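Local coordinates for protein nucleoporin NUP82 (Saccharomyces cerevisiae, PDB 3PBP) that serves as a structural component of the nuclear pore complex, taking part in protein and mRNA transport, with an N-terminal region that interacts with NUP116, at residues A[314-319]-A[361-366]; A[322-327]-A[382-387]. The protein carries 1 engineered substitution. All blocks are in the same frame, centred on the assembly; numbering follows the deposited sequence.

Interaction 1: residues A[314-319]-A[361-366]; sequences IVCVSF and KSLITL
Ser318 and Leu363 mark the closest backbone approach of 314-319 and 361-366, yet their CA atoms are still 8.1 Å apart. The two segments run in roughly opposite directions, and no hydrogen bond passes between them. This is therefore packing of one sheet on another rather than pairing within a sheet. The main chain of 314-319 already has its own neighbours, Cys316 and Ser318 bonding to Ala303 and Thr300, while its other edge pairs with strand 323-329.

What crosses the gap is a single branched side chain. Leu363 points toward 314-319, and because its CD1 lies anti to CA (chi2 178°) that methyl forms the far end of the side chain. It comes to rest between Ser318 and Cys316, two residues apart on the same side of the facing strand, with CD1 3.4 Å from Ser318 OG and 4.0 Å from Cys316 SG. The rest of the fork also turns to the serine: Leu363 CG lies 3.6 Å from Ser318 OG, and Leu363 CD2 3.7 Å from the same oxygen. All of these are van der Waals contacts, and together they bury a modest 122 Å². Leu373, on the strand next to Leu363, touches Cys316 as well. Just before Leu363 the strand is irregular, since Lys361 and Ser362 both face Ile376 in a classic beta bulge.

Leu363 belongs to the short edge strand that opens a four-stranded antiparallel sheet, whereas 313-319 sits within the preceding sheet. Such face-to-face packing of consecutive sheets is that of adjacent blades in the beta-propeller formed by the N-terminal domain of NUP82.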
ATOM      1  N   ILE A 314     -10.650   4.184  10.219  1.00 58.60           N
ATOM      2  CA  ILE A 314     -10.809   5.334   9.367  1.00 57.34           C
ATOM      3  C   ILE A 314      -9.502   5.488   8.617  1.00 56.54           C
ATOM      4  O   ILE A 314      -8.425   5.406   9.209  1.00 55.39           O
ATOM      5  CB  ILE A 314     -11.094   6.606  10.193  1.00 58.78           C
ATOM      6  CG1 ILE A 314     -12.515   6.553  10.742  1.00 58.92           C
ATOM      7  CG2 ILE A 314     -10.929   7.857   9.332  1.00 57.57           C
ATOM      8  CD1 ILE A 314     -12.800   7.666  11.691  1.00 61.26           C
ATOM      9  N   VAL A 315      -9.594   5.688   7.309  1.00 56.27           N
ATOM     10  CA  VAL A 315      -8.406   5.860   6.494  1.00 56.55           C
ATOM     11  C   VAL A 315      -8.157   7.348   6.364  1.00 58.05           C
ATOM     12  O   VAL A 315      -9.066   8.086   6.014  1.00 58.82           O
ATOM     13  CB  VAL A 315      -8.588   5.263   5.089  1.00 54.89           C
ATOM     14  CG1 VAL A 315      -7.320   5.466   4.277  1.00 53.51           C
ATOM     15  CG2 VAL A 315      -8.925   3.785   5.196  1.00 54.09           C
ATOM     16  N   CYS A 316      -6.941   7.794   6.660  1.00 59.60           N
ATOM     17  CA  CYS A 316      -6.630   9.209   6.556  1.00 61.11           C
ATOM     18  C   CYS A 316      -5.582   9.467   5.487  1.00 61.35           C
ATOM     19  O   CYS A 316      -4.569   8.765   5.424  1.00 61.79           O
ATOM     20  CB  CYS A 316      -6.137   9.753   7.899  1.00 63.23           C
ATOM     21  SG  CYS A 316      -5.703  11.530   7.861  1.00 66.89           S
ATOM     22  N   VAL A 317      -5.833  10.473   4.649  1.00 61.32           N
ATOM     23  CA  VAL A 317      -4.910  10.839   3.577  1.00 61.22           C
ATOM     24  C   VAL A 317      -4.513  12.325   3.593  1.00 62.67           C
ATOM     25  O   VAL A 317      -5.359  13.204   3.771  1.00 63.66           O
ATOM     26  CB  VAL A 317      -5.513  10.503   2.207  1.00 59.23           C
ATOM     27  CG1 VAL A 317      -4.493  10.754   1.117  1.00 58.91           C
ATOM     28  CG2 VAL A 317      -5.961   9.049   2.184  1.00 59.24           C
ATOM     29  N   SER A 318      -3.216  12.581   3.413  1.00 63.86           N
ATOM     30  CA  SER A 318      -2.644  13.934   3.370  1.00 65.24           C
ATOM     31  C   SER A 318      -2.609  14.467   1.946  1.00 65.94           C
ATOM     32  O   SER A 318      -2.558  13.692   0.982  1.00 65.49           O
ATOM     33  CB  SER A 318      -1.195  13.936   3.855  1.00 65.68           C
ATOM     34  OG  SER A 318      -1.115  13.757   5.247  1.00 70.18           O
ATOM     35  N   PHE A 319      -2.589  15.796   1.826  1.00 66.39           N
ATOM     36  CA  PHE A 319      -2.529  16.459   0.522  1.00 65.23           C
ATOM     37  C   PHE A 319      -1.669  17.727   0.551  1.00 65.49           C
ATOM     38  O   PHE A 319      -1.525  18.360   1.600  1.00 64.09           O
ATOM     39  CB  PHE A 319      -3.938  16.800   0.051  1.00 62.70           C
ATOM     40  CG  PHE A 319      -4.643  15.659  -0.627  1.00 60.11           C
ATOM     41  CD1 PHE A 319      -4.376  15.358  -1.955  1.00 57.88           C
ATOM     42  CD2 PHE A 319      -5.584  14.895   0.065  1.00 59.23           C
ATOM     43  CE1 PHE A 319      -5.037  14.313  -2.593  1.00 58.76           C
ATOM     44  CE2 PHE A 319      -6.250  13.847  -0.563  1.00 58.28           C
ATOM     45  CZ  PHE A 319      -5.975  13.555  -1.900  1.00 58.46           C
ATOM     46  N   LYS A 361       4.098  17.239   7.114  1.00 73.70           N
ATOM     47  CA  LYS A 361       5.279  16.437   6.837  1.00 73.44           C
ATOM     48  C   LYS A 361       5.125  14.955   7.185  1.00 72.28           C
ATOM     49  O   LYS A 361       5.912  14.129   6.710  1.00 72.85           O
ATOM     50  CB  LYS A 361       6.505  17.058   7.529  1.00 74.86           C
ATOM     51  CG  LYS A 361       6.896  18.418   6.917  1.00 76.59           C
ATOM     52  CD  LYS A 361       7.889  19.211   7.765  1.00 78.82           C
ATOM     53  CE  LYS A 361       9.294  18.608   7.715  1.00 80.92           C
ATOM     54  NZ  LYS A 361      10.258  19.321   8.615  1.00 79.23           N
ATOM     55  N   SER A 362       4.122  14.609   7.995  1.00 69.50           N
ATOM     56  CA  SER A 362       3.884  13.204   8.335  1.00 67.60           C
ATOM     57  C   SER A 362       2.713  12.964   9.278  1.00 66.30           C
ATOM     58  O   SER A 362       2.299  13.855  10.022  1.00 65.88           O
ATOM     59  CB  SER A 362       5.122  12.574   8.949  1.00 67.28           C
ATOM     60  OG  SER A 362       5.150  12.844  10.332  1.00 70.08           O
ATOM     61  N   LEU A 363       2.187  11.739   9.228  1.00 64.91           N
ATOM     62  CA  LEU A 363       1.060  11.313  10.063  1.00 63.58           C
ATOM     63  C   LEU A 363       1.537  10.194  10.988  1.00 63.70           C
ATOM     64  O   LEU A 363       2.301   9.313  10.571  1.00 63.43           O
ATOM     65  CB  LEU A 363      -0.086  10.800   9.193  1.00 60.77           C
ATOM     66  CG  LEU A 363      -0.626  11.795   8.170  1.00 59.73           C
ATOM     67  CD1 LEU A 363      -1.716  11.130   7.347  1.00 58.10           C
ATOM     68  CD2 LEU A 363      -1.152  13.039   8.893  1.00 59.88           C
ATOM     69  N   ILE A 364       1.086  10.229  12.239  1.00 62.97           N
ATOM     70  CA  ILE A 364       1.505   9.232  13.219  1.00 61.96           C
ATOM     71  C   ILE A 364       0.348   8.835  14.123  1.00 62.72           C
ATOM     72  O   ILE A 364      -0.520   9.655  14.422  1.00 62.85           O
ATOM     73  CB  ILE A 364       2.656   9.786  14.097  1.00 60.34           C
ATOM     74  CG1 ILE A 364       3.853  10.138  13.219  1.00 58.14           C
ATOM     75  CG2 ILE A 364       3.055   8.773  15.151  1.00 60.46           C
ATOM     76  CD1 ILE A 364       5.024  10.711  13.965  1.00 58.04           C
ATOM     77  N   THR A 365       0.335   7.573  14.546  1.00 63.71           N
ATOM     78  CA  THR A 365      -0.708   7.074  15.440  1.00 65.04           C
ATOM     79  C   THR A 365      -0.096   6.254  16.546  1.00 65.54           C
ATOM     80  O   THR A 365       0.949   5.633  16.368  1.00 64.06           O
ATOM     81  CB  THR A 365      -1.727   6.162  14.734  1.00 65.17           C
ATOM     82  OG1 THR A 365      -1.054   5.390  13.733  1.00 66.15           O
ATOM     83  CG2 THR A 365      -2.857   6.974  14.125  1.00 65.53           C
ATOM     84  N   LEU A 366      -0.761   6.269  17.693  1.00 66.76           N
ATOM     85  CA  LEU A 366      -0.313   5.510  18.844  1.00 67.65           C
ATOM     86  C   LEU A 366      -1.430   4.537  19.169  1.00 68.83           C
ATOM     87  O   LEU A 366      -2.516   4.940  19.596  1.00 69.36           O
ATOM     88  CB  LEU A 366      -0.036   6.439  20.033  1.00 66.34           C
ATOM     89  CG  LEU A 366       1.124   7.416  19.817  1.00 64.86           C
ATOM     90  CD1 LEU A 366       1.222   8.367  20.984  1.00 63.65           C
ATOM     91  CD2 LEU A 366       2.421   6.647  19.650  1.00 62.91           C
TER

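Interaction 2: residues A[322-327]-A[382-387]; sequences GSLILL and QQVNFM
Leu326 meets Phe386, and Leu324 meets Val384, in two apolar pairs that carry the whole contact between 322-327 and 382-387. The strands run in much the same direction but are far apart, with CA atoms 9.4 Å from each other at Leu326 and Phe386, so side chains alone span the interval. Leu326 sends CD1 obliquely against the aromatic ring, where it lies 3.5 Å from Phe386 CD2 and a little farther from CE2. Its other methyl, CD2, touches the ring more distantly, at 4.1 Å from Phe386 CE2. Two residues earlier on both strands, the side chains of Leu324 and Val384 pass alongside each other, running in opposite directions, with Leu324 CD2 reaching Val384 CG2 at 4.1 Å. The two branches of Val384 divide the work: CG2 faces the leucine, while CG1, anti to the backbone N (chi1 -178°), lies in the plane of the Phe386 ring at its edge. The ring also meets that of Trp389, their planes about 25° apart, and touches Ile314.

Hydrogen bonding lies outside this apolar interface. Asn385 OD1 accepts from the backbone N of Met387, a selenomethionine, at 3.2 Å with an N-H...O angle of 161°. The donor sits above the carbonyl plane. This Asx turn spans Phe386, the N-cap position of helix 387-399, where the chain passes from strand to helix. On the other strand, Ser323 OG is bonded to Arg353 NE.

With all four touching residues buried and no polar bond across the 145 Å² interface, cohesion probably rests on van der Waals packing and on the exclusion of water from methyl groups and an aromatic ring.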
ATOM      1  N   GLY A 322      -2.083  21.031   2.558  1.00 68.39           N
ATOM      2  CA  GLY A 322      -2.149  20.954   4.006  1.00 67.92           C
ATOM      3  C   GLY A 322      -3.534  20.523   4.449  1.00 67.53           C
ATOM      4  O   GLY A 322      -3.998  20.889   5.527  1.00 66.80           O
ATOM      5  N   SER A 323      -4.190  19.731   3.603  1.00 67.99           N
ATOM      6  CA  SER A 323      -5.537  19.235   3.870  1.00 67.31           C
ATOM      7  C   SER A 323      -5.519  17.745   4.257  1.00 66.71           C
ATOM      8  O   SER A 323      -4.566  16.998   3.960  1.00 66.20           O
ATOM      9  CB  SER A 323      -6.418  19.461   2.628  1.00 67.61           C
ATOM     10  OG  SER A 323      -7.802  19.367   2.921  1.00 68.56           O
ATOM     11  N   LEU A 324      -6.591  17.321   4.916  1.00 65.32           N
ATOM     12  CA  LEU A 324      -6.731  15.946   5.382  1.00 63.25           C
ATOM     13  C   LEU A 324      -8.118  15.442   5.044  1.00 61.66           C
ATOM     14  O   LEU A 324      -9.089  16.164   5.238  1.00 60.69           O
ATOM     15  CB  LEU A 324      -6.584  15.922   6.898  1.00 62.95           C
ATOM     16  CG  LEU A 324      -5.568  14.999   7.538  1.00 62.86           C
ATOM     17  CD1 LEU A 324      -4.195  15.270   6.947  1.00 62.73           C
ATOM     18  CD2 LEU A 324      -5.584  15.231   9.035  1.00 62.09           C
ATOM     19  N   ILE A 325      -8.231  14.225   4.527  1.00 60.51           N
ATOM     20  CA  ILE A 325      -9.562  13.692   4.262  1.00 59.74           C
ATOM     21  C   ILE A 325      -9.718  12.390   5.042  1.00 59.19           C
ATOM     22  O   ILE A 325      -8.920  11.466   4.905  1.00 60.22           O
ATOM     23  CB  ILE A 325      -9.850  13.454   2.739  1.00 58.49           C
ATOM     24  CG1 ILE A 325      -8.951  12.360   2.162  1.00 59.77           C
ATOM     25  CG2 ILE A 325      -9.674  14.737   1.986  1.00 58.19           C
ATOM     26  CD1 ILE A 325      -9.367  11.900   0.760  1.00 55.67           C
ATOM     27  N   LEU A 326     -10.732  12.345   5.895  1.00 58.15           N
ATOM     28  CA  LEU A 326     -11.004  11.175   6.708  1.00 56.65           C
ATOM     29  C   LEU A 326     -12.001  10.328   5.938  1.00 56.57           C
ATOM     30  O   LEU A 326     -13.110  10.762   5.670  1.00 57.66           O
ATOM     31  CB  LEU A 326     -11.565  11.614   8.061  1.00 56.27           C
ATOM     32  CG  LEU A 326     -10.659  12.563   8.862  1.00 55.78           C
ATOM     33  CD1 LEU A 326     -11.242  12.782  10.248  1.00 56.38           C
ATOM     34  CD2 LEU A 326      -9.256  11.968   8.982  1.00 55.95           C
ATOM     35  N   LEU A 327     -11.594   9.118   5.574  1.00 56.60           N
ATOM     36  CA  LEU A 327     -12.429   8.224   4.787  1.00 54.85           C
ATOM     37  C   LEU A 327     -12.915   7.008   5.564  1.00 54.67           C
ATOM     38  O   LEU A 327     -12.324   6.628   6.565  1.00 54.65           O
ATOM     39  CB  LEU A 327     -11.644   7.758   3.566  1.00 53.54           C
ATOM     40  CG  LEU A 327     -10.870   8.839   2.812  1.00 52.93           C
ATOM     41  CD1 LEU A 327     -10.004   8.196   1.715  1.00 53.16           C
ATOM     42  CD2 LEU A 327     -11.845   9.835   2.240  1.00 51.24           C
ATOM     43  N   GLN A 382       0.181  18.609  15.803  1.00 80.48           N
ATOM     44  CA  GLN A 382      -1.211  18.797  16.160  1.00 79.28           C
ATOM     45  C   GLN A 382      -1.822  17.423  16.350  1.00 78.38           C
ATOM     46  O   GLN A 382      -1.266  16.414  15.905  1.00 77.99           O
ATOM     47  CB  GLN A 382      -1.950  19.554  15.053  1.00 79.12           C
ATOM     48  CG  GLN A 382      -1.674  21.045  15.020  1.00 80.16           C
ATOM     49  CD  GLN A 382      -2.309  21.725  13.829  1.00 80.61           C
ATOM     50  OE1 GLN A 382      -1.789  21.666  12.719  1.00 81.48           O
ATOM     51  NE2 GLN A 382      -3.450  22.363  14.050  1.00 80.79           N
ATOM     52  N   GLN A 383      -2.951  17.378  17.038  1.00 77.69           N
ATOM     53  CA  GLN A 383      -3.636  16.120  17.251  1.00 76.63           C
ATOM     54  C   GLN A 383      -5.088  16.252  16.837  1.00 75.95           C
ATOM     55  O   GLN A 383      -5.852  17.003  17.441  1.00 75.70           O
ATOM     56  CB  GLN A 383      -3.585  15.684  18.712  1.00 76.81           C
ATOM     57  CG  GLN A 383      -4.202  14.304  18.908  1.00 77.30           C
ATOM     58  CD  GLN A 383      -4.628  14.031  20.329  1.00 77.59           C
ATOM     59  OE1 GLN A 383      -3.996  13.247  21.049  1.00 77.39           O
ATOM     60  NE2 GLN A 383      -5.710  14.678  20.747  1.00 77.18           N
ATOM     61  N   VAL A 384      -5.455  15.529  15.790  1.00 75.22           N
ATOM     62  CA  VAL A 384      -6.818  15.534  15.308  1.00 74.34           C
ATOM     63  C   VAL A 384      -7.532  14.476  16.140  1.00 74.52           C
ATOM     64  O   VAL A 384      -7.098  13.329  16.200  1.00 73.98           O
ATOM     65  CB  VAL A 384      -6.864  15.161  13.824  1.00 73.45           C
ATOM     66  CG1 VAL A 384      -8.282  15.227  13.316  1.00 74.28           C
ATOM     67  CG2 VAL A 384      -5.979  16.092  13.043  1.00 72.85           C
ATOM     68  N   ASN A 385      -8.612  14.862  16.805  1.00 75.11           N
ATOM     69  CA  ASN A 385      -9.354  13.924  17.629  1.00 76.84           C
ATOM     70  C   ASN A 385     -10.767  13.772  17.103  1.00 77.38           C
ATOM     71  O   ASN A 385     -11.590  14.664  17.282  1.00 78.85           O
ATOM     72  CB  ASN A 385      -9.394  14.421  19.073  1.00 77.85           C
ATOM     73  CG  ASN A 385     -10.101  13.457  20.002  1.00 79.46           C
ATOM     74  OD1 ASN A 385     -11.277  13.135  19.814  1.00 80.48           O
ATOM     75  ND2 ASN A 385      -9.384  12.988  21.019  1.00 80.69           N
ATOM     76  N   PHE A 386     -11.062  12.647  16.461  1.00 77.95           N
ATOM     77  CA  PHE A 386     -12.400  12.458  15.934  1.00 79.19           C
ATOM     78  C   PHE A 386     -13.274  11.444  16.649  1.00 81.09           C
ATOM     79  O   PHE A 386     -14.148  10.826  16.040  1.00 81.15           O
ATOM     80  CB  PHE A 386     -12.358  12.158  14.435  1.00 77.29           C
ATOM     81  CG  PHE A 386     -11.144  11.405  13.981  1.00 75.32           C
ATOM     82  CD1 PHE A 386     -11.113  10.025  14.013  1.00 74.19           C
ATOM     83  CD2 PHE A 386     -10.047  12.084  13.470  1.00 75.04           C
ATOM     84  CE1 PHE A 386     -10.011   9.329  13.535  1.00 73.66           C
ATOM     85  CE2 PHE A 386      -8.942  11.396  12.994  1.00 74.94           C
ATOM     86  CZ  PHE A 386      -8.927  10.013  13.026  1.00 74.02           C
HETATM   87  N   MSE A 387     -13.055  11.295  17.952  1.00 83.49           N
HETATM   88  CA  MSE A 387     -13.853  10.373  18.753  1.00 85.90           C
HETATM   89  C   MSE A 387     -15.209  10.991  19.084  1.00 84.70           C
HETATM   90  O   MSE A 387     -16.088  10.325  19.636  1.00 83.97           O
HETATM   91  CB  MSE A 387     -13.119  10.004  20.045  1.00 89.97           C
HETATM   92  CG  MSE A 387     -12.088   8.903  19.864  1.00 96.20           C
HETATM   93 SE   MSE A 387     -12.866   7.250  19.138  1.00105.81          SE
HETATM   94  CE  MSE A 387     -13.428   6.404  20.797  1.00103.10           C
TER

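In the fold
Interactions 1 and 2 are two parts of one interface between consecutive sheets, their centres 8 Å apart. On one side, 314-319 and 322-327 are neighbouring antiparallel strands, tied by probable hydrogen bonds from Leu327 N to Val315 O (2.8 Å) and from Ile325 N to Val317 O (3.1 Å). On the other, 362-364 and 380-385 flank strand 372-376. The segments alternate along the chain, and each strand of the first pair has its partner in the next sheet. Side chains also join the two contacts: Cys316 SG packs 3.5 Å from Leu324 CG. Both contacts fall within the region that interacts with NUP116.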